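Local coordinates for histidine triad (HIT) protein (Clostridium difficile, PDB 4EGU) that binds zinc and guanosine monophosphate and, as a member of the histidine triad family, probably acts as a nucleotide hydrolase or transferase, at residues Leu42-Lys47 / Val98-Tyr103. Residues are numbered along the deposited sequence; the frame is centred on the assembly and turned at random.
Sequences LVVPKK and VKHLHY. With ZN (zinc ion), chain D; 5GP (guanosine-5'-monophosphate), chain C.
The histidine triad motif enters the central antiparallel sheet here: Val43 of strand 39-45 and Tyr103, first residue of strand 103-107, form a hydrogen-bonded pair, Val43 N to Tyr103 O and Tyr103 N to Val43 O, each 2.9 Å. Their side chains share the face packed against helix 61-77. One step earlier His102 CA-H leans on Val43 O, while Val44 CG1 touches His102 CB at 3.6 Å.

Before Tyr103 the chain has not yet joined the sheet, and the ring of His100 makes the link to the end of strand 39-45. With CG anti to the backbone N (chi1 179°), the imidazole reaches across so that NE2 gives a bond of 2.8 Å to Pro45 O, the acceptor lying in the ring plane. Its other nitrogen, ND1, binds zinc, whose remaining ligands are Cys6, Cys9 and His48; Pro45 O is thus a second-shell group that, together with the zinc bond, helps fix the rotation of the imidazole. Between these links the Pro45 ring lies against Leu101, whose O is buried with no hydrogen-bond partner in the model.

With CG between the backbone N and the carbonyl carbon (chi1 59°), the ring of His102, the predicted nucleophile, is placed alongside Leu42, whose CD2 approaches CD2 of the imidazole while CD1 faces the ribose of guanosine-5'-monophosphate. The ring is held at both nitrogens: His102 ND1 donates to His100 O at 2.7 Å, and NE2 points almost straight (176°) at phosphate oxygen O3P, 2.6 Å away.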
loop_
_atom_site.group_PDB
_atom_site.type_symbol
_atom_site.label_atom_id
_atom_site.label_comp_id
_atom_site.label_asym_id
_atom_site.label_seq_id
_atom_site.Cartn_x
_atom_site.Cartn_y
_atom_site.Cartn_z
ATOM N N LEU A 42 -0.453 12.165 -2.967
ATOM C CA LEU A 42 -1.670 11.455 -2.584
ATOM C C LEU A 42 -2.380 11.015 -3.858
ATOM O O LEU A 42 -2.604 11.821 -4.753
ATOM C CB LEU A 42 -2.591 12.370 -1.790
ATOM C CG LEU A 42 -2.060 12.742 -0.424
ATOM C CD1 LEU A 42 -2.744 13.970 0.143
ATOM C CD2 LEU A 42 -2.302 11.574 0.526
ATOM N N VAL A 43 -2.760 9.737 -3.912
ATOM C CA VAL A 43 -3.489 9.191 -5.040
ATOM C C VAL A 43 -4.861 8.778 -4.544
ATOM O O VAL A 43 -4.959 7.988 -3.600
ATOM C CB VAL A 43 -2.764 7.979 -5.677
ATOM C CG1 VAL A 43 -3.465 7.578 -6.953
ATOM C CG2 VAL A 43 -1.302 8.311 -5.966
ATOM N N VAL A 44 -5.924 9.335 -5.124
ATOM C CA VAL A 44 -7.290 9.115 -4.615
ATOM C C VAL A 44 -8.258 8.791 -5.733
ATOM O O VAL A 44 -8.154 9.353 -6.835
ATOM C CB VAL A 44 -7.887 10.296 -3.838
ATOM C CG1 VAL A 44 -6.906 10.773 -2.809
ATOM C CG2 VAL A 44 -8.301 11.448 -4.771
ATOM N N PRO A 45 -9.224 7.906 -5.457
ATOM C CA PRO A 45 -10.330 7.788 -6.389
ATOM C C PRO A 45 -11.164 9.048 -6.311
ATOM O O PRO A 45 -11.293 9.660 -5.258
ATOM C CB PRO A 45 -11.124 6.589 -5.852
ATOM C CG PRO A 45 -10.850 6.600 -4.395
ATOM C CD PRO A 45 -9.485 7.158 -4.214
ATOM N N LYS A 46 -11.778 9.410 -7.418
ATOM C CA LYS A 46 -12.773 10.472 -7.400
ATOM C C LYS A 46 -14.019 10.042 -6.615
ATOM O O LYS A 46 -14.620 10.861 -5.923
ATOM C CB LYS A 46 -13.114 10.896 -8.830
ATOM C CG LYS A 46 -11.954 11.615 -9.489
ATOM C CD LYS A 46 -12.238 12.025 -10.928
ATOM C CE LYS A 46 -11.152 12.970 -11.416
ATOM N NZ LYS A 46 -11.382 13.408 -12.801
ATOM N N LYS A 47 -14.391 8.766 -6.713
ATOM C CA LYS A 47 -15.471 8.200 -5.908
ATOM C C LYS A 47 -15.040 8.149 -4.444
ATOM O O LYS A 47 -13.913 7.769 -4.128
ATOM C CB LYS A 47 -15.822 6.786 -6.389
ATOM C CG LYS A 47 -16.878 6.081 -5.550
ATOM C CD LYS A 47 -17.332 4.750 -6.174
ATOM C CE LYS A 47 -18.308 3.980 -5.280
ATOM N NZ LYS A 47 -19.574 4.714 -5.093
ATOM N N VAL A 98 -7.971 11.729 7.097
ATOM C CA VAL A 98 -8.947 12.062 6.049
ATOM C C VAL A 98 -9.611 10.783 5.592
ATOM O O VAL A 98 -8.957 9.883 5.053
ATOM C CB VAL A 98 -8.314 12.772 4.862
ATOM C CG1 VAL A 98 -9.357 13.058 3.798
ATOM C CG2 VAL A 98 -7.634 14.075 5.311
ATOM N N LYS A 99 -10.915 10.706 5.827
ATOM C CA LYS A 99 -11.677 9.480 5.626
ATOM C C LYS A 99 -12.237 9.427 4.199
ATOM O O LYS A 99 -13.453 9.360 3.969
ATOM C CB LYS A 99 -12.764 9.346 6.706
ATOM C CG LYS A 99 -12.193 9.147 8.106
ATOM C CD LYS A 99 -13.307 9.045 9.136
ATOM C CE LYS A 99 -12.771 8.919 10.555
ATOM N NZ LYS A 99 -13.868 8.836 11.567
ATOM N N HIS A 100 -11.304 9.419 3.254
ATOM C CA HIS A 100 -11.565 9.235 1.828
ATOM C C HIS A 100 -10.372 8.431 1.327
ATOM O O HIS A 100 -9.243 8.907 1.462
ATOM C CB HIS A 100 -11.650 10.589 1.104
ATOM C CG HIS A 100 -11.884 10.509 -0.370
ATOM N ND1 HIS A 100 -12.959 11.142 -0.975
ATOM C CD2 HIS A 100 -11.134 9.971 -1.360
ATOM C CE1 HIS A 100 -12.863 10.959 -2.277
ATOM N NE2 HIS A 100 -11.764 10.265 -2.536
ATOM N N LEU A 101 -10.606 7.238 0.769
ATOM C CA LEU A 101 -9.525 6.352 0.334
ATOM C C LEU A 101 -8.407 7.124 -0.345
ATOM O O LEU A 101 -8.612 7.848 -1.327
ATOM C CB LEU A 101 -10.017 5.295 -0.650
ATOM C CG LEU A 101 -8.996 4.200 -0.983
ATOM C CD1 LEU A 101 -8.838 3.222 0.193
ATOM C CD2 LEU A 101 -9.368 3.493 -2.243
ATOM N N HIS A 102 -7.192 6.903 0.112
ATOM C CA HIS A 102 -6.027 7.531 -0.490
ATOM C C HIS A 102 -4.799 6.705 -0.225
ATOM O O HIS A 102 -4.677 6.075 0.823
ATOM C CB HIS A 102 -5.818 8.974 0.102
ATOM C CG HIS A 102 -5.624 9.017 1.593
ATOM N ND1 HIS A 102 -6.698 9.048 2.440
ATOM C CD2 HIS A 102 -4.519 9.054 2.383
ATOM C CE1 HIS A 102 -6.275 9.085 3.697
ATOM N NE2 HIS A 102 -4.955 9.100 3.688
ATOM N N TYR A 103 -3.871 6.762 -1.161
ATOM C CA TYR A 103 -2.565 6.172 -1.014
ATOM C C TYR A 103 -1.528 7.272 -1.023
ATOM O O TYR A 103 -1.568 8.169 -1.851
ATOM C CB TYR A 103 -2.285 5.163 -2.146
ATOM C CG TYR A 103 -3.023 3.871 -1.928
ATOM C CD1 TYR A 103 -4.392 3.768 -2.074
ATOM C CD2 TYR A 103 -2.347 2.753 -1.475
ATOM C CE1 TYR A 103 -5.053 2.559 -1.804
ATOM C CE2 TYR A 103 -2.995 1.543 -1.210
ATOM C CZ TYR A 103 -4.340 1.463 -1.373
ATOM O OH TYR A 103 -5.009 0.304 -1.087
HETATM ZN ZN ZN D . -14.577 12.096 -0.063
HETATM P P 5GP C . -3.818 10.544 6.452
HETATM O O1P 5GP C . -2.992 10.806 7.692
HETATM O O2P 5GP C . -5.304 10.706 6.608
HETATM O O3P 5GP C . -3.501 9.222 5.895
HETATM O "O5'" 5GP C . -3.289 11.482 5.310
HETATM C "C5'" 5GP C . -3.986 12.657 4.969
HETATM C "C4'" 5GP C . -3.059 13.616 4.318
HETATM O "O4'" 5GP C . -3.828 14.673 3.738
HETATM C "C3'" 5GP C . -2.058 14.275 5.270
HETATM O "O3'" 5GP C . -0.728 13.866 4.940
HETATM C "C2'" 5GP C . -2.245 15.790 5.015
HETATM O "O2'" 5GP C . -1.052 16.547 4.953
HETATM C "C1'" 5GP C . -3.033 15.819 3.697
HETATM N N9 5GP C . -3.923 16.960 3.544
HETATM C C8 5GP C . -4.854 17.333 4.443
HETATM N N7 5GP C . -5.541 18.394 3.981
HETATM C C5 5GP C . -5.042 18.681 2.760
HETATM C C6 5GP C . -5.354 19.661 1.831
HETATM O O6 5GP C . -6.252 20.538 2.008
HETATM N N1 5GP C . -4.632 19.621 0.699
HETATM C C2 5GP C . -3.657 18.707 0.455
HETATM N N2 5GP C . -3.010 18.790 -0.718
HETATM N N3 5GP C . -3.312 17.751 1.331
HETATM C C4 5GP C . -4.025 17.755 2.480
#